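Local atomic coordinates of type II 3-hydroxyacyl-CoA dehydrogenase (Thermus thermophilus, PDB entry 1UAY), a protein that probably oxidises the hydroxyl group of 3-hydroxyacyl-CoA to a ketone, probably with NAD as cofactor, in the beta-oxidation of fatty acids. Residues V30-R35 with R55-R60; V70-G75 with F106-L111; G15-L20 with E212-V217. All coordinates share one frame; numbering follows the deposited sequence.

After strand 4-8 the chain enters 15-20, which opens contact 3; that loop closes only at 212-217. Contacts 1 and 2 are both nested inside it and follow one another without crossing: the loop opened at 30-35 closes at 55-60, and the one opened at 70-75 closes at 106-111. Contacts 1 and 2 fasten helices 51-64 and 91-116 to one face of the parallel sheet and carry adenosine-binding residues at their strand ends. Contact 3 pairs two helices on the opposite face. Alternate strand residues join the two sides, since Val31 packs on Ala19 and Val71 on Tyr213 and Val217.

Contact 1 of 3, residues V30-R35 with R55-R60; sequences VVLDLR and RRAVAR. With ADN (adenosine), chain C.
In the Rossmann fold of this short-chain dehydrogenase, Val30 and Leu32 of strand 28-33 rest on Ala57 and Arg60 of helix 51-64. The helix runs back against the strand, their short axes 8.6 Å apart and at 172°. The methyl of Ala57 is what Leu32 packs on. Leu32 CB lies 4.0 Å from Ala57 CB, and because Leu32 CG is anti to the backbone N (chi1 172°), both of its branch ends also close round that methyl. A small residue suits this place, as it lets the helix backbone come close to the sheet. The two branches of Val30 divide their work: CG1 sits 3.9 Å from Ala57 O, and CG2 lies 4.1 Å from Arg60 CG. Arg60 meets the strand with its aliphatic stem and its own backbone, while its guanidinium turns to a salt bridge with Glu64.

Just past these residues the strand ends at the adenosine. The carboxylate of Asp33 takes both ribose hydroxyls, O2' on Asp33 OD1 at 2.6 Å and O3' on Asp33 OD2 at 2.7 Å. Asp33 OD1 also accepts from Arg35 N at 3.0 Å, an Asx turn that steadies the carboxylate, and Ala11 N bonds to Asp33 OD2. Leu34 covers the base. The guanidinium of Arg35 approaches the ribose obliquely, its NH1 2.8 Å from adenosine O2'. An acidic residue at the end of this strand, receiving a ribose 2'-hydroxyl, is consistent with a preference for NAD, although the nearby arginine tempers that inference.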
loop_
_atom_site.group_PDB
_atom_site.type_symbol
_atom_site.label_atom_id
_atom_site.label_comp_id
_atom_site.label_asym_id
_atom_site.label_seq_id
_atom_site.Cartn_x
_atom_site.Cartn_y
_atom_site.Cartn_z
ATOM N N VAL A 30 6.778 -4.646 -33.101
ATOM C CA VAL A 30 5.720 -3.891 -33.748
ATOM C C VAL A 30 5.307 -2.795 -32.777
ATOM O O VAL A 30 5.071 -3.054 -31.594
ATOM C CB VAL A 30 4.481 -4.756 -34.052
ATOM C CG1 VAL A 30 3.334 -3.867 -34.534
ATOM C CG2 VAL A 30 4.818 -5.790 -35.111
ATOM N N VAL A 31 5.243 -1.569 -33.278
ATOM C CA VAL A 31 4.837 -0.426 -32.478
ATOM C C VAL A 31 3.425 -0.005 -32.863
ATOM O O VAL A 31 3.096 0.057 -34.046
ATOM C CB VAL A 31 5.774 0.787 -32.718
ATOM C CG1 VAL A 31 5.154 2.055 -32.137
ATOM C CG2 VAL A 31 7.135 0.530 -32.093
ATOM N N LEU A 32 2.583 0.246 -31.863
ATOM C CA LEU A 32 1.234 0.750 -32.104
ATOM C C LEU A 32 1.257 2.135 -31.475
ATOM O O LEU A 32 1.492 2.281 -30.274
ATOM C CB LEU A 32 0.160 -0.107 -31.426
ATOM C CG LEU A 32 -1.250 0.501 -31.502
ATOM C CD1 LEU A 32 -1.660 0.719 -32.958
ATOM C CD2 LEU A 32 -2.243 -0.409 -30.797
ATOM N N ASP A 33 1.027 3.154 -32.290
ATOM C CA ASP A 33 1.057 4.530 -31.811
ATOM C C ASP A 33 0.294 5.382 -32.817
ATOM O O ASP A 33 0.118 4.981 -33.970
ATOM C CB ASP A 33 2.519 4.989 -31.717
ATOM C CG ASP A 33 2.699 6.244 -30.881
ATOM O OD1 ASP A 33 2.170 7.310 -31.265
ATOM O OD2 ASP A 33 3.391 6.165 -29.841
ATOM N N LEU A 34 -0.172 6.546 -32.379
ATOM C CA LEU A 34 -0.900 7.444 -33.267
ATOM C C LEU A 34 0.041 7.981 -34.338
ATOM O O LEU A 34 -0.398 8.396 -35.409
ATOM C CB LEU A 34 -1.473 8.620 -32.478
ATOM C CG LEU A 34 -2.561 8.309 -31.452
ATOM C CD1 LEU A 34 -2.823 9.549 -30.611
ATOM C CD2 LEU A 34 -3.827 7.856 -32.160
ATOM N N ARG A 35 1.335 7.965 -34.038
ATOM C CA ARG A 35 2.349 8.469 -34.956
ATOM C C ARG A 35 3.363 7.398 -35.321
ATOM O O ARG A 35 3.539 6.422 -34.597
ATOM C CB ARG A 35 3.108 9.629 -34.306
ATOM C CG ARG A 35 2.242 10.717 -33.699
ATOM C CD ARG A 35 3.105 11.663 -32.876
ATOM N NE ARG A 35 2.362 12.806 -32.354
ATOM C CZ ARG A 35 1.367 12.724 -31.476
ATOM N NH1 ARG A 35 0.979 11.546 -31.008
ATOM N NH2 ARG A 35 0.759 13.829 -31.063
ATOM N N ARG A 55 -6.266 -4.804 -32.672
ATOM C CA ARG A 55 -6.312 -6.107 -33.329
ATOM C C ARG A 55 -5.387 -6.141 -34.546
ATOM O O ARG A 55 -4.737 -7.153 -34.808
ATOM C CB ARG A 55 -7.750 -6.458 -33.742
ATOM C CG ARG A 55 -8.625 -6.912 -32.574
ATOM C CD ARG A 55 -10.011 -7.370 -33.022
ATOM N NE ARG A 55 -10.689 -8.110 -31.956
ATOM C CZ ARG A 55 -11.755 -7.680 -31.285
ATOM N NH1 ARG A 55 -12.298 -6.503 -31.559
ATOM N NH2 ARG A 55 -12.272 -8.431 -30.321
ATOM N N ARG A 56 -5.312 -5.031 -35.279
ATOM C CA ARG A 56 -4.448 -4.974 -36.450
ATOM C C ARG A 56 -2.981 -5.074 -36.041
ATOM O O ARG A 56 -2.191 -5.759 -36.692
ATOM C CB ARG A 56 -4.682 -3.676 -37.228
ATOM C CG ARG A 56 -3.981 -3.634 -38.580
ATOM C CD ARG A 56 -4.650 -2.641 -39.519
ATOM N NE ARG A 56 -4.436 -1.254 -39.118
ATOM C CZ ARG A 56 -3.288 -0.603 -39.270
ATOM N NH1 ARG A 56 -2.244 -1.214 -39.818
ATOM N NH2 ARG A 56 -3.184 0.660 -38.882
ATOM N N ALA A 57 -2.620 -4.391 -34.956
ATOM C CA ALA A 57 -1.248 -4.404 -34.459
ATOM C C ALA A 57 -0.854 -5.778 -33.914
ATOM O O ALA A 57 0.262 -6.247 -34.148
ATOM C CB ALA A 57 -1.075 -3.333 -33.378
ATOM N N VAL A 58 -1.767 -6.412 -33.184
ATOM C CA VAL A 58 -1.511 -7.734 -32.625
ATOM C C VAL A 58 -1.283 -8.736 -33.759
ATOM O O VAL A 58 -0.335 -9.518 -33.726
ATOM C CB VAL A 58 -2.696 -8.191 -31.735
ATOM C CG1 VAL A 58 -2.559 -9.667 -31.385
ATOM C CG2 VAL A 58 -2.738 -7.349 -30.463
ATOM N N ALA A 59 -2.142 -8.697 -34.774
ATOM C CA ALA A 59 -2.009 -9.601 -35.913
ATOM C C ALA A 59 -0.701 -9.339 -36.663
ATOM O O ALA A 59 -0.038 -10.273 -37.110
ATOM C CB ALA A 59 -3.200 -9.438 -36.856
ATOM N N ARG A 60 -0.331 -8.068 -36.803
ATOM C CA ARG A 60 0.905 -7.720 -37.496
ATOM C C ARG A 60 2.098 -8.348 -36.774
ATOM O O ARG A 60 3.016 -8.865 -37.407
ATOM C CB ARG A 60 1.076 -6.200 -37.553
ATOM C CG ARG A 60 2.313 -5.749 -38.323
ATOM C CD ARG A 60 2.181 -6.024 -39.818
ATOM N NE ARG A 60 3.431 -5.770 -40.533
ATOM C CZ ARG A 60 4.478 -6.589 -40.519
ATOM N NH1 ARG A 60 4.426 -7.721 -39.829
ATOM N NH2 ARG A 60 5.579 -6.277 -41.192
HETATM O "O5'" ADN C . 2.966 7.496 -24.172
HETATM C "C5'" ADN C . 3.318 8.477 -25.151
HETATM C "C4'" ADN C . 3.151 7.775 -26.519
HETATM O "O4'" ADN C . 1.706 7.550 -26.424
HETATM C "C3'" ADN C . 3.253 8.897 -27.568
HETATM O "O3'" ADN C . 4.220 8.404 -28.522
HETATM C "C2'" ADN C . 1.862 9.060 -28.218
HETATM O "O2'" ADN C . 1.835 9.327 -29.620
HETATM C "C1'" ADN C . 1.174 7.786 -27.707
HETATM N N9 ADN C . -0.299 7.786 -27.653
HETATM C C8 ADN C . -1.121 8.721 -26.969
HETATM N N7 ADN C . -2.401 8.489 -27.053
HETATM C C5 ADN C . -2.471 7.329 -27.829
HETATM C C6 ADN C . -3.576 6.504 -28.312
HETATM N N6 ADN C . -4.853 6.786 -28.045
HETATM N N1 ADN C . -3.273 5.380 -29.087
HETATM C C2 ADN C . -1.968 5.064 -29.382
HETATM N N3 ADN C . -0.852 5.765 -28.978
HETATM C C4 ADN C . -1.178 6.882 -28.210
#

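Contact 2 of 3, residues V70-G75 with F106-L111. With ADN (adenosine), chain C.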
loop_
_atom_site.group_PDB
_atom_site.type_symbol
_atom_site.label_atom_id
_atom_site.label_comp_id
_atom_site.label_asym_id
_atom_site.label_seq_id
_atom_site.Cartn_x
_atom_site.Cartn_y
_atom_site.Cartn_z
ATOM N N VAL A 70 4.355 -7.915 -24.569
ATOM C CA VAL A 70 3.421 -6.834 -24.834
ATOM C C VAL A 70 3.704 -5.755 -23.802
ATOM O O VAL A 70 3.696 -6.016 -22.597
ATOM C CB VAL A 70 1.956 -7.298 -24.693
ATOM C CG1 VAL A 70 1.013 -6.138 -24.978
ATOM C CG2 VAL A 70 1.683 -8.453 -25.642
ATOM N N VAL A 71 3.977 -4.547 -24.281
ATOM C CA VAL A 71 4.261 -3.427 -23.396
ATOM C C VAL A 71 3.299 -2.284 -23.688
ATOM O O VAL A 71 3.321 -1.714 -24.785
ATOM C CB VAL A 71 5.703 -2.909 -23.597
ATOM C CG1 VAL A 71 5.989 -1.774 -22.625
ATOM C CG2 VAL A 71 6.699 -4.045 -23.410
ATOM N N SER A 72 2.439 -1.967 -22.723
ATOM C CA SER A 72 1.495 -0.860 -22.879
ATOM C C SER A 72 2.138 0.392 -22.309
ATOM O O SER A 72 2.253 0.543 -21.090
ATOM C CB SER A 72 0.182 -1.135 -22.138
ATOM O OG SER A 72 -0.781 -1.723 -22.997
ATOM N N ALA A 73 2.566 1.285 -23.189
ATOM C CA ALA A 73 3.203 2.517 -22.750
ATOM C C ALA A 73 2.545 3.742 -23.368
ATOM O O ALA A 73 3.066 4.850 -23.266
ATOM C CB ALA A 73 4.687 2.486 -23.093
ATOM N N ALA A 74 1.402 3.541 -24.013
ATOM C CA ALA A 74 0.677 4.647 -24.623
ATOM C C ALA A 74 -0.121 5.332 -23.532
ATOM O O ALA A 74 -0.717 4.674 -22.678
ATOM C CB ALA A 74 -0.264 4.135 -25.702
ATOM N N GLY A 75 -0.138 6.656 -23.557
ATOM C CA GLY A 75 -0.886 7.376 -22.551
ATOM C C GLY A 75 -0.896 8.868 -22.779
ATOM O O GLY A 75 -0.192 9.390 -23.650
ATOM N N PHE A 106 -6.527 -1.747 -20.901
ATOM C CA PHE A 106 -7.355 -2.943 -20.776
ATOM C C PHE A 106 -7.611 -3.540 -22.158
ATOM O O PHE A 106 -7.618 -4.761 -22.333
ATOM C CB PHE A 106 -8.697 -2.609 -20.125
ATOM C CG PHE A 106 -9.599 -3.802 -19.970
ATOM C CD1 PHE A 106 -9.316 -4.774 -19.018
ATOM C CD2 PHE A 106 -10.710 -3.970 -20.791
ATOM C CE1 PHE A 106 -10.127 -5.901 -18.886
ATOM C CE2 PHE A 106 -11.527 -5.095 -20.666
ATOM C CZ PHE A 106 -11.232 -6.061 -19.711
ATOM N N ASN A 107 -7.817 -2.665 -23.137
ATOM C CA ASN A 107 -8.084 -3.093 -24.503
ATOM C C ASN A 107 -6.891 -3.884 -25.040
ATOM O O ASN A 107 -7.054 -4.955 -25.626
ATOM C CB ASN A 107 -8.368 -1.859 -25.371
ATOM C CG ASN A 107 -9.106 -2.195 -26.649
ATOM O OD1 ASN A 107 -9.887 -3.146 -26.700
ATOM N ND2 ASN A 107 -8.880 -1.398 -27.687
ATOM N N VAL A 108 -5.688 -3.367 -24.827
ATOM C CA VAL A 108 -4.487 -4.048 -25.289
ATOM C C VAL A 108 -4.310 -5.378 -24.555
ATOM O O VAL A 108 -3.984 -6.400 -25.162
ATOM C CB VAL A 108 -3.245 -3.155 -25.069
ATOM C CG1 VAL A 108 -1.964 -3.943 -25.320
ATOM C CG2 VAL A 108 -3.318 -1.948 -25.998
ATOM N N LEU A 109 -4.549 -5.370 -23.250
ATOM C CA LEU A 109 -4.392 -6.581 -22.459
ATOM C C LEU A 109 -5.331 -7.709 -22.881
ATOM O O LEU A 109 -4.889 -8.841 -23.098
ATOM C CB LEU A 109 -4.586 -6.261 -20.975
ATOM C CG LEU A 109 -4.349 -7.412 -19.993
ATOM C CD1 LEU A 109 -3.757 -6.864 -18.704
ATOM C CD2 LEU A 109 -5.647 -8.151 -19.736
ATOM N N ARG A 110 -6.620 -7.410 -23.011
ATOM C CA ARG A 110 -7.589 -8.441 -23.382
ATOM C C ARG A 110 -7.363 -8.993 -24.790
ATOM O O ARG A 110 -7.479 -10.201 -25.014
ATOM C CB ARG A 110 -9.022 -7.896 -23.265
ATOM C CG ARG A 110 -9.423 -6.966 -24.395
ATOM C CD ARG A 110 -10.759 -6.257 -24.176
ATOM N NE ARG A 110 -11.064 -5.441 -25.350
ATOM C CZ ARG A 110 -11.924 -5.778 -26.307
ATOM N NH1 ARG A 110 -12.605 -6.914 -26.238
ATOM N NH2 ARG A 110 -12.059 -4.997 -27.370
ATOM N N LEU A 111 -7.030 -8.115 -25.732
ATOM C CA LEU A 111 -6.821 -8.528 -27.114
ATOM C C LEU A 111 -5.516 -9.286 -27.312
ATOM O O LEU A 111 -5.478 -10.294 -28.024
ATOM C CB LEU A 111 -6.888 -7.305 -28.037
ATOM C CG LEU A 111 -8.273 -6.647 -28.076
ATOM C CD1 LEU A 111 -8.220 -5.378 -28.903
ATOM C CD2 LEU A 111 -9.297 -7.621 -28.652
HETATM O "O5'" ADN C . 2.966 7.496 -24.172
HETATM C "C5'" ADN C . 3.318 8.477 -25.151
HETATM C "C4'" ADN C . 3.151 7.775 -26.519
HETATM O "O4'" ADN C . 1.706 7.550 -26.424
HETATM C "C3'" ADN C . 3.253 8.897 -27.568
HETATM O "O3'" ADN C . 4.220 8.404 -28.522
HETATM C "C2'" ADN C . 1.862 9.060 -28.218
HETATM O "O2'" ADN C . 1.835 9.327 -29.620
HETATM C "C1'" ADN C . 1.174 7.786 -27.707
HETATM N N9 ADN C . -0.299 7.786 -27.653
HETATM C C8 ADN C . -1.121 8.721 -26.969
HETATM N N7 ADN C . -2.401 8.489 -27.053
HETATM C C5 ADN C . -2.471 7.329 -27.829
HETATM C C6 ADN C . -3.576 6.504 -28.312
HETATM N N6 ADN C . -4.853 6.786 -28.045
HETATM N N1 ADN C . -3.273 5.380 -29.087
HETATM C C2 ADN C . -1.968 5.064 -29.382
HETATM N N3 ADN C . -0.852 5.765 -28.978
HETATM C C4 ADN C . -1.178 6.882 -28.210
#
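Val108 CG1 is the methyl that meets strand 67-72, touching Val70 CG1 at 3.7 Å and Ser72 OG at 3.4 Å. With that branch anti to the backbone N (chi1 170°), it extends from helix 91-116 between the two strand side chains, and the valines slide past one another in opposite directions. Ser72 OG lies 3.5 Å from Val108 CB as well, so the hydroxyl rests on the branch point of the valine. Compact side chains suit both partners here, where a buried helix packs on a central strand. Val71, between Val70 and Ser72, points to the other side of the sheet, as strand alternation requires.

This strand continues into a loop that occupies the position of the NNAG motif of short-chain dehydrogenases, here Ser-Ala-Ala-Gly from Ser72 to Gly75, and which lines the adenosine pocket. Adenosine O5' gives a hydrogen bond to Ala73 O at 2.8 Å, and Gly75 N makes a weak one to O5' at 3.3 Å. Ala74 CB comes within 3.7 Å of adenosine N3. Thr8 OG1 holds the loop through the backbone nitrogens of Ala73 and Ala74.

Beside Val108, Asn107 is gripped side-on by Arg110, three residues further along the helix: NE and NH2 of Arg110 each lie 2.9 Å from Asn107 OD1, which is close to the guanidinium plane. This orients the amide, whose ND2 bonds to Val48 O; Val48 N in turn bonds to adenosine. Arg110 also forms a salt bridge with Glu51, and its NH1 reaches His89 O of a neighbouring subunit.

Contact 3 of 3, residues G15-L20 with E212-V217; sequences GRAAAL and EYAALV
Tyr213 and Ala18 meet because the tyrosine side chain leaves its helix obliquely and runs towards the sheet: CG stands anti to the backbone N (chi1 162°) and the ring is turned nearly square to the CA-CB-CG plane (chi2 -93°). This brings Tyr213 CE1 to 4.0 Å from Ala18 CB, the methyl approaching the ring obliquely. One ring face is covered from within the same helix by Val217 CG2, 3.7 Å above the plane and offset toward the rim. The phenol oxygen continues inward to a hydrogen bond with Thr133 OG1, so a long, flat side chain with a polar end suits a position that spans from helix to sheet.

Beside the ring, Ala214 makes the closest approach. Its CB lies 3.5 Å from Ala17 O and 3.8 Å from Ala18 N, pressed against the peptide backbone of the facing helix, and it meets Ala17 CB at 4.0 Å. The CA atoms of Ala18 and Ala214 are only 4.4 Å apart. Such intimacy is possible because alanines occupy the crossing, where the short axes approach to 8.1 Å at a crossing angle of -51°.

The helices joined are 13-25, whose first turn carries the end of the glycine-rich cofactor motif that follows the first strand, and 210-222, which precedes the last strand of the sheet; Glu212 O of the latter accepts a hydrogen bond from Asn223 of a neighbouring subunit. No hydrogen bond links the two segments, so the pairing rests on close fit and van der Waals contact, of an alanine methyl with the facing backbone and of a methyl with the tyrosine ring.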
loop_
_atom_site.group_PDB
_atom_site.type_symbol
_atom_site.label_atom_id
_atom_site.label_comp_id
_atom_site.label_asym_id
_atom_site.label_seq_id
_atom_site.Cartn_x
_atom_site.Cartn_y
_atom_site.Cartn_z
ATOM N N GLY A 15 7.890 4.171 -24.306
ATOM C CA GLY A 15 7.556 3.132 -25.266
ATOM C C GLY A 15 8.647 2.972 -26.307
ATOM O O GLY A 15 9.019 1.855 -26.675
ATOM N N ARG A 16 9.161 4.098 -26.793
ATOM C CA ARG A 16 10.220 4.074 -27.792
ATOM C C ARG A 16 11.443 3.339 -27.252
ATOM O O ARG A 16 12.008 2.481 -27.927
ATOM C CB ARG A 16 10.605 5.503 -28.184
ATOM C CG ARG A 16 11.825 5.606 -29.088
ATOM C CD ARG A 16 12.054 7.055 -29.513
ATOM N NE ARG A 16 13.234 7.210 -30.363
ATOM C CZ ARG A 16 14.485 7.234 -29.917
ATOM N NH1 ARG A 16 14.736 7.118 -28.618
ATOM N NH2 ARG A 16 15.491 7.365 -30.773
ATOM N N ALA A 17 11.850 3.672 -26.030
ATOM C CA ALA A 17 13.014 3.029 -25.435
ATOM C C ALA A 17 12.795 1.524 -25.291
ATOM O O ALA A 17 13.684 0.727 -25.587
ATOM C CB ALA A 17 13.322 3.650 -24.080
ATOM N N ALA A 18 11.609 1.132 -24.838
ATOM C CA ALA A 18 11.311 -0.286 -24.680
ATOM C C ALA A 18 11.359 -0.995 -26.032
ATOM O O ALA A 18 11.918 -2.085 -26.150
ATOM C CB ALA A 18 9.943 -0.463 -24.040
ATOM N N ALA A 19 10.775 -0.371 -27.052
ATOM C CA ALA A 19 10.764 -0.959 -28.387
ATOM C C ALA A 19 12.179 -1.169 -28.922
ATOM O O ALA A 19 12.494 -2.231 -29.452
ATOM C CB ALA A 19 9.968 -0.075 -29.337
ATOM N N LEU A 20 13.030 -0.157 -28.778
ATOM C CA LEU A 20 14.408 -0.256 -29.250
ATOM C C LEU A 20 15.192 -1.312 -28.473
ATOM O O LEU A 20 15.985 -2.051 -29.052
ATOM C CB LEU A 20 15.104 1.107 -29.142
ATOM C CG LEU A 20 14.591 2.181 -30.109
ATOM C CD1 LEU A 20 15.231 3.524 -29.786
ATOM C CD2 LEU A 20 14.900 1.766 -31.540
ATOM N N GLU A 212 16.281 3.467 -18.691
ATOM C CA GLU A 212 16.153 2.848 -17.373
ATOM C C GLU A 212 14.795 2.156 -17.258
ATOM O O GLU A 212 14.671 1.118 -16.607
ATOM C CB GLU A 212 16.365 3.906 -16.282
ATOM C CG GLU A 212 17.803 4.444 -16.317
ATOM C CD GLU A 212 18.066 5.612 -15.381
ATOM O OE1 GLU A 212 17.260 6.563 -15.363
ATOM O OE2 GLU A 212 19.100 5.593 -14.680
ATOM N N TYR A 213 13.783 2.721 -17.904
ATOM C CA TYR A 213 12.464 2.105 -17.914
ATOM C C TYR A 213 12.564 0.852 -18.785
ATOM O O TYR A 213 12.074 -0.212 -18.417
ATOM C CB TYR A 213 11.431 3.082 -18.491
ATOM C CG TYR A 213 10.139 2.441 -18.955
ATOM C CD1 TYR A 213 9.972 2.045 -20.282
ATOM C CD2 TYR A 213 9.081 2.242 -18.073
ATOM C CE1 TYR A 213 8.782 1.470 -20.720
ATOM C CE2 TYR A 213 7.882 1.666 -18.504
ATOM C CZ TYR A 213 7.744 1.284 -19.830
ATOM O OH TYR A 213 6.566 0.723 -20.267
ATOM N N ALA A 214 13.224 0.973 -19.934
ATOM C CA ALA A 214 13.377 -0.162 -20.836
ATOM C C ALA A 214 14.121 -1.316 -20.170
ATOM O O ALA A 214 13.769 -2.477 -20.360
ATOM C CB ALA A 214 14.116 0.266 -22.099
ATOM N N ALA A 215 15.153 -0.995 -19.395
ATOM C CA ALA A 215 15.933 -2.023 -18.713
ATOM C C ALA A 215 15.066 -2.823 -17.741
ATOM O O ALA A 215 15.195 -4.046 -17.644
ATOM C CB ALA A 215 17.107 -1.386 -17.972
ATOM N N LEU A 216 14.188 -2.137 -17.014
ATOM C CA LEU A 216 13.313 -2.829 -16.076
ATOM C C LEU A 216 12.326 -3.715 -16.835
ATOM O O LEU A 216 12.068 -4.855 -16.438
ATOM C CB LEU A 216 12.551 -1.831 -15.201
ATOM C CG LEU A 216 11.524 -2.454 -14.247
ATOM C CD1 LEU A 216 12.197 -3.459 -13.321
ATOM C CD2 LEU A 216 10.849 -1.352 -13.443
ATOM N N VAL A 217 11.775 -3.196 -17.929
ATOM C CA VAL A 217 10.838 -3.978 -18.723
ATOM C C VAL A 217 11.515 -5.260 -19.197
ATOM O O VAL A 217 10.937 -6.345 -19.100
ATOM C CB VAL A 217 10.320 -3.171 -19.939
ATOM C CG1 VAL A 217 9.535 -4.078 -20.885
ATOM C CG2 VAL A 217 9.435 -2.033 -19.454
#